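Local coordinates for protein putative oxidoreductase (Yersinia pestis, PDB 3KUX) that is a putative oxidoreductase that probably binds NAD(P) in its Rossmann-fold domain and catalyses a nucleotide-dependent redox reaction on a substrate not yet identified, at residues T79-A84 and L104-A109; S86-G91 and A117-S122; H93-K98 and P303-G308. All blocks are in the same frame, centred on the assembly; numbering follows the deposited sequence.

Interaction 1. Residues T79-A84 and L104-A109; sequences THFPLA and LSQANA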
# COMPACT_ATOMS: atom_id res chain seq x y z
N THR A 79 -4.76 -12.95 -12.15
CA THR A 79 -3.55 -13.45 -12.80
C THR A 79 -2.37 -13.54 -11.84
O THR A 79 -1.42 -14.29 -12.08
CB THR A 79 -3.14 -12.56 -13.99
OG1 THR A 79 -2.87 -11.23 -13.53
CG2 THR A 79 -4.25 -12.52 -15.03
N HIS A 80 -2.43 -12.77 -10.76
CA HIS A 80 -1.35 -12.69 -9.78
C HIS A 80 -0.74 -14.04 -9.44
O HIS A 80 0.47 -14.23 -9.57
CB HIS A 80 -1.82 -11.97 -8.51
CG HIS A 80 -1.95 -10.49 -8.66
ND1 HIS A 80 -2.09 -9.64 -7.58
CD2 HIS A 80 -1.96 -9.70 -9.76
CE1 HIS A 80 -2.18 -8.40 -8.01
NE2 HIS A 80 -2.11 -8.41 -9.33
N PHE A 81 -1.57 -14.99 -8.99
CA PHE A 81 -1.08 -16.30 -8.56
C PHE A 81 -0.38 -17.09 -9.67
O PHE A 81 0.78 -17.46 -9.52
CB PHE A 81 -2.20 -17.13 -7.94
CG PHE A 81 -1.75 -18.47 -7.44
CD1 PHE A 81 -0.95 -18.58 -6.31
CD2 PHE A 81 -2.13 -19.64 -8.09
CE1 PHE A 81 -0.54 -19.81 -5.85
CE2 PHE A 81 -1.72 -20.88 -7.63
CZ PHE A 81 -0.92 -20.97 -6.51
N PRO A 82 -1.09 -17.35 -10.78
CA PRO A 82 -0.42 -17.99 -11.91
C PRO A 82 0.93 -17.33 -12.19
O PRO A 82 1.97 -17.97 -12.04
CB PRO A 82 -1.39 -17.73 -13.07
CG PRO A 82 -2.72 -17.70 -12.42
CD PRO A 82 -2.53 -17.15 -11.03
N LEU A 83 0.91 -16.06 -12.59
CA LEU A 83 2.13 -15.34 -12.92
C LEU A 83 3.17 -15.44 -11.81
O LEU A 83 4.34 -15.71 -12.06
CB LEU A 83 1.83 -13.87 -13.22
CG LEU A 83 0.89 -13.59 -14.40
CD1 LEU A 83 0.68 -12.10 -14.57
CD2 LEU A 83 1.42 -14.21 -15.68
N ALA A 84 2.72 -15.23 -10.57
CA ALA A 84 3.60 -15.35 -9.42
C ALA A 84 4.27 -16.72 -9.37
O ALA A 84 5.49 -16.82 -9.27
CB ALA A 84 2.84 -15.07 -8.13
N LEU A 104 -6.56 -16.86 0.19
CA LEU A 104 -5.54 -17.05 1.22
C LEU A 104 -4.71 -18.29 0.90
O LEU A 104 -3.49 -18.29 1.03
CB LEU A 104 -6.17 -17.15 2.61
CG LEU A 104 -6.71 -15.82 3.15
CD1 LEU A 104 -7.48 -16.03 4.44
CD2 LEU A 104 -5.58 -14.82 3.35
N SER A 105 -5.39 -19.34 0.46
CA SER A 105 -4.74 -20.59 0.08
C SER A 105 -3.62 -20.31 -0.93
O SER A 105 -2.54 -20.89 -0.85
CB SER A 105 -5.77 -21.56 -0.50
OG SER A 105 -5.17 -22.60 -1.24
N GLN A 106 -3.90 -19.40 -1.87
CA GLN A 106 -2.92 -19.00 -2.87
C GLN A 106 -1.76 -18.23 -2.24
O GLN A 106 -0.60 -18.58 -2.44
CB GLN A 106 -3.58 -18.12 -3.94
CG GLN A 106 -4.56 -18.83 -4.85
CD GLN A 106 -5.17 -17.89 -5.88
OE1 GLN A 106 -5.60 -18.31 -6.95
NE2 GLN A 106 -5.21 -16.60 -5.56
N ALA A 107 -2.09 -17.18 -1.49
CA ALA A 107 -1.08 -16.33 -0.87
C ALA A 107 -0.04 -17.14 -0.10
O ALA A 107 1.16 -16.97 -0.29
CB ALA A 107 -1.73 -15.31 0.04
N ASN A 108 -0.52 -18.02 0.77
CA ASN A 108 0.35 -18.88 1.56
C ASN A 108 1.20 -19.81 0.70
O ASN A 108 2.36 -20.08 1.01
CB ASN A 108 -0.47 -19.67 2.57
CG ASN A 108 -0.96 -18.81 3.71
OD1 ASN A 108 -0.17 -18.33 4.52
ND2 ASN A 108 -2.27 -18.61 3.78
N ALA A 109 0.60 -20.32 -0.38
CA ALA A 109 1.33 -21.18 -1.30
C ALA A 109 2.56 -20.46 -1.83
O ALA A 109 3.66 -21.01 -1.83
CB ALA A 109 0.42 -21.61 -2.44
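With chi1 at -178°, Phe81 carries CG anti to its own backbone nitrogen and sends the phenyl ring across to helix 104-116, where Gln106 has a different chi1, with CG opposite the carbonyl carbon (-69°), and runs extended beyond it. These two settings lay the glutamine chain over one face of the ring. Gln106 CG makes a CH-pi contact, lying 4.0 Å from the Phe81 ring centroid and close to the ring normal. One carbon nearer the backbone, Gln106 CB rests 3.6 Å from Phe81 CD1. The terminal amide continues the overlap toward the base of the aromatic side chain, its plane turned only 11° from that of the ring, so the two flat groups are stacked. Ala109, one helical turn after Gln106, approaches differently: its CB comes to the rim of the ring near the ring plane, 4.0 Å from Phe81 CE1. The phenyl group is thus met on a face and at an edge by successive turns of one helix, with no hydrogen bond between the segments. The contact lies near the surface. Leu110 of helix 104-116 also touches Phe81 and Ala84, while His80 and Leu83 pack on Ile73 of strand 70-73. From helix 104-116 itself, Leu104 and Ala107 lean on helix 323-342, which leaves the Gln106 helix between helix 80-89 and that long C-terminal helix.

Interaction 2. Residues S86-G91 and A117-S122; sequences SALAAG and AGLLLS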
# COMPACT_ATOMS: atom_id res chain seq x y z
N SER A 86 4.62 -19.02 -11.79
CA SER A 86 5.52 -19.11 -12.94
C SER A 86 6.84 -18.41 -12.64
O SER A 86 7.91 -18.92 -12.97
CB SER A 86 4.87 -18.50 -14.19
OG SER A 86 3.74 -19.25 -14.61
N ALA A 87 6.75 -17.24 -12.02
CA ALA A 87 7.93 -16.43 -11.73
C ALA A 87 8.87 -17.09 -10.73
O ALA A 87 10.08 -17.16 -10.95
CB ALA A 87 7.52 -15.05 -11.24
N LEU A 88 8.30 -17.56 -9.62
CA LEU A 88 9.08 -18.25 -8.60
C LEU A 88 9.67 -19.54 -9.17
O LEU A 88 10.78 -19.93 -8.81
CB LEU A 88 8.22 -18.56 -7.38
CG LEU A 88 7.78 -17.36 -6.54
CD1 LEU A 88 6.81 -17.81 -5.45
CD2 LEU A 88 8.98 -16.67 -5.93
N ALA A 89 8.92 -20.19 -10.05
CA ALA A 89 9.40 -21.40 -10.71
C ALA A 89 10.63 -21.06 -11.54
O ALA A 89 11.64 -21.77 -11.50
CB ALA A 89 8.32 -22.00 -11.58
N ALA A 90 10.55 -19.96 -12.28
CA ALA A 90 11.67 -19.49 -13.10
C ALA A 90 12.84 -19.01 -12.25
O ALA A 90 13.83 -18.50 -12.77
CB ALA A 90 11.21 -18.40 -14.05
N GLY A 91 12.72 -19.16 -10.93
CA GLY A 91 13.79 -18.78 -10.01
C GLY A 91 14.00 -17.27 -9.89
O GLY A 91 15.12 -16.81 -9.69
N ALA A 117 12.36 -21.92 -2.25
CA ALA A 117 13.23 -21.63 -3.38
C ALA A 117 14.24 -20.52 -3.09
O ALA A 117 14.96 -20.07 -3.98
CB ALA A 117 12.40 -21.27 -4.61
N GLY A 118 14.29 -20.07 -1.83
CA GLY A 118 15.22 -19.02 -1.42
C GLY A 118 15.08 -17.72 -2.19
O GLY A 118 16.04 -16.98 -2.36
N LEU A 119 13.87 -17.44 -2.66
CA LEU A 119 13.61 -16.22 -3.42
C LEU A 119 12.87 -15.21 -2.56
O LEU A 119 12.21 -15.57 -1.58
CB LEU A 119 12.79 -16.54 -4.67
CG LEU A 119 13.41 -17.52 -5.67
CD1 LEU A 119 12.36 -18.11 -6.60
CD2 LEU A 119 14.53 -16.85 -6.46
N LEU A 120 12.99 -13.93 -2.90
CA LEU A 120 12.29 -12.90 -2.17
C LEU A 120 10.90 -12.68 -2.75
O LEU A 120 10.75 -12.53 -3.96
CB LEU A 120 13.07 -11.58 -2.16
CG LEU A 120 12.28 -10.38 -1.63
CD1 LEU A 120 13.16 -9.43 -0.81
CD2 LEU A 120 11.59 -9.63 -2.76
N LEU A 121 9.91 -12.67 -1.87
CA LEU A 121 8.53 -12.37 -2.25
C LEU A 121 8.04 -11.22 -1.38
O LEU A 121 8.16 -11.28 -0.15
CB LEU A 121 7.66 -13.61 -2.05
CG LEU A 121 6.17 -13.45 -2.34
CD1 LEU A 121 5.96 -12.95 -3.77
CD2 LEU A 121 5.45 -14.76 -2.10
N SER A 122 7.49 -10.19 -2.01
CA SER A 122 7.04 -9.00 -1.28
C SER A 122 5.81 -8.36 -1.93
O SER A 122 5.59 -8.52 -3.13
CB SER A 122 8.18 -7.98 -1.16
OG SER A 122 7.74 -6.77 -0.55
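This is an apolar contact, partly buried, between the C-terminal end of helix 80-89 and the turn that leads into strand 121-123 at the edge of the parallel sheet. Leu119 carries it, splitting its two methyl groups between two places on the helix end. CD1 lies 3.7 Å from Leu88 CD2 and also meets the backbone, 3.3 Å from Leu88 O. The other branch turns to the glycine that follows the helix, with Leu119 CD2 3.3 Å from Gly91 O. The two leucines run antiparallel alongside one another, and the overlap reaches back to Leu119 CB, 4.0 Å from Leu88 CD2. In Leu119, CG stands opposite the carbonyl carbon (chi1 -60°), which carries the forked end over to the helix terminus. Gly91 leaves the helix with positive phi (70°) and closes a Schellman motif, bending the chain so that its carbonyl comes alongside the leucine. No hydrogen bond joins the segments. Deeper in, Leu88 packs on Val94 of strand 93-96 and on His113 and Ala114 of helix 104-116, and Leu121 touches the same helix and strand. Two helices lying side by side on one face of a parallel sheet, here with Leu119 packed on the end of the first of them, are what successive beta-alpha-beta units give in the Rossmann fold of NAD-binding oxidoreductases.

Interaction 3. Residues H93-K98 and P303-G308; sequences HVVVDK and PAYYAG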
# COMPACT_ATOMS: atom_id res chain seq x y z
N HIS A 93 12.93 -13.37 -8.22
CA HIS A 93 12.34 -12.63 -7.11
C HIS A 93 11.04 -11.97 -7.56
O HIS A 93 10.87 -11.69 -8.75
CB HIS A 93 13.31 -11.58 -6.58
CG HIS A 93 14.59 -12.14 -6.06
ND1 HIS A 93 14.71 -12.67 -4.79
CD2 HIS A 93 15.81 -12.25 -6.63
CE1 HIS A 93 15.94 -13.09 -4.60
NE2 HIS A 93 16.64 -12.85 -5.70
N VAL A 94 10.13 -11.71 -6.62
CA VAL A 94 8.81 -11.23 -6.99
C VAL A 94 8.22 -10.15 -6.09
O VAL A 94 8.15 -10.31 -4.87
CB VAL A 94 7.79 -12.38 -7.05
CG1 VAL A 94 6.40 -11.84 -7.33
CG2 VAL A 94 8.20 -13.39 -8.12
N VAL A 95 7.79 -9.05 -6.71
CA VAL A 95 6.97 -8.05 -6.04
C VAL A 95 5.57 -8.07 -6.63
O VAL A 95 5.38 -7.81 -7.81
CB VAL A 95 7.57 -6.64 -6.17
CG1 VAL A 95 6.54 -5.58 -5.76
CG2 VAL A 95 8.82 -6.51 -5.33
N VAL A 96 4.58 -8.39 -5.79
CA VAL A 96 3.19 -8.41 -6.22
C VAL A 96 2.43 -7.18 -5.70
O VAL A 96 2.59 -6.78 -4.54
CB VAL A 96 2.47 -9.68 -5.71
CG1 VAL A 96 1.06 -9.75 -6.25
CG2 VAL A 96 3.26 -10.92 -6.10
N ASP A 97 1.62 -6.58 -6.55
CA ASP A 97 0.81 -5.43 -6.14
C ASP A 97 -0.45 -5.91 -5.42
O ASP A 97 -0.69 -7.12 -5.32
CB ASP A 97 0.46 -4.56 -7.34
CG ASP A 97 0.26 -3.10 -6.96
OD1 ASP A 97 -0.11 -2.82 -5.80
OD2 ASP A 97 0.47 -2.22 -7.83
N LYS A 98 -1.25 -4.98 -4.91
CA LYS A 98 -2.49 -5.32 -4.23
C LYS A 98 -3.65 -5.39 -5.22
O LYS A 98 -3.65 -4.68 -6.22
CB LYS A 98 -2.81 -4.30 -3.14
CG LYS A 98 -1.77 -4.19 -2.04
CD LYS A 98 -2.14 -3.10 -1.05
CE LYS A 98 -2.31 -1.75 -1.74
NZ LYS A 98 -1.11 -1.38 -2.55
N PRO A 303 9.88 5.81 -3.00
CA PRO A 303 11.13 5.20 -3.47
C PRO A 303 11.80 4.33 -2.41
O PRO A 303 12.54 3.41 -2.75
CB PRO A 303 12.02 6.40 -3.80
CG PRO A 303 11.07 7.53 -4.03
CD PRO A 303 9.90 7.28 -3.12
N ALA A 304 11.55 4.62 -1.14
CA ALA A 304 12.13 3.82 -0.07
C ALA A 304 11.81 2.33 -0.23
O ALA A 304 12.59 1.47 0.18
CB ALA A 304 11.68 4.32 1.30
N TYR A 305 10.66 2.03 -0.84
CA TYR A 305 10.23 0.65 -1.02
C TYR A 305 11.17 -0.12 -1.93
O TYR A 305 11.72 -1.16 -1.54
CB TYR A 305 8.81 0.57 -1.59
CG TYR A 305 8.36 -0.85 -1.86
CD1 TYR A 305 7.91 -1.66 -0.83
CD2 TYR A 305 8.39 -1.38 -3.15
CE1 TYR A 305 7.50 -2.96 -1.07
CE2 TYR A 305 7.99 -2.69 -3.40
CZ TYR A 305 7.54 -3.47 -2.35
OH TYR A 305 7.13 -4.77 -2.57
N TYR A 306 11.35 0.37 -3.15
CA TYR A 306 12.21 -0.30 -4.11
C TYR A 306 13.68 -0.29 -3.71
O TYR A 306 14.40 -1.27 -3.92
CB TYR A 306 11.99 0.25 -5.53
CG TYR A 306 10.82 -0.43 -6.20
CD1 TYR A 306 10.96 -1.70 -6.74
CD2 TYR A 306 9.58 0.18 -6.27
CE1 TYR A 306 9.89 -2.34 -7.34
CE2 TYR A 306 8.51 -0.45 -6.87
CZ TYR A 306 8.67 -1.71 -7.41
OH TYR A 306 7.61 -2.36 -8.01
N ALA A 307 14.13 0.80 -3.11
CA ALA A 307 15.48 0.83 -2.58
C ALA A 307 15.59 -0.25 -1.52
O ALA A 307 16.65 -0.86 -1.35
CB ALA A 307 15.79 2.20 -1.99
N GLY A 308 14.49 -0.50 -0.82
CA GLY A 308 14.44 -1.55 0.19
C GLY A 308 14.44 -2.92 -0.46
O GLY A 308 15.08 -3.86 0.04
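Val95 and Tyr305 meet head-on: the valine points out of strand 93-96 while the tyrosine reaches in from helix 303-313. The isopropyl group is presented to the rim of the phenol and not to its face. Val95 CG1 lies near the plane of the Tyr305 ring, 4.0 Å from Tyr305 CE2 and 3.3 Å from Tyr305 OH, and Val95 CG2 is 3.7 Å from the same hydroxyl. With CG anti to the backbone nitrogen (chi1 177°), Tyr305 extends straight from the helix toward the strand. Tyr306 comes down beside it, its OH 4.1 Å from Val95 CG1. The two rings are turned against each other: the edge of Tyr305 faces Tyr306, with Tyr305 CD2 3.7 Å above the Tyr306 ring plane, toward its rim. Here a helix from the C-terminal part of the chain covers the Rossmann sheet, as in two-domain oxidoreductases of this family, whose Glu-Lys-Pro motif is matched by the Asp-Lys-Pro sequence starting at Asp97. Lys98 N donates to Asp97 OD1 (2.6 Å) from the anti side of the carboxylate, 22° out of its plane. Both phenol oxygens are satisfied despite their apolar neighbour: Tyr305 OH pairs with Ser122 OG, and Tyr306 OH with His23 ND1. His23 uses NE2 to hold Asp97 OD2, so one imidazole joins the Asp97 carboxylate to the tyrosine of the covering helix.

After the earlier Rossmann strands, the chain passes through helix 80-89, strand 93-96, helix 104-116 and strand 121-123 in turn. Interaction 1 closes a loop from the start of helix 80-89 to the start of helix 104-116; interaction 2 starts later on helix 80-89 and closes beyond helix 104-116, so the two loops cross. Strand 93-96 lies within both, yet it packs in interaction 3 against helix 303-313, some 200 residues on, a long closure that crosses the other two. Leu120 N to His93 ND1 and Ser122 O to Val96 N link interactions 2 and 3 across neighbouring strands. Interactions 1 and 2 thus assemble the Rossmann region internally, whereas interaction 3 ties it to the C-terminal family region.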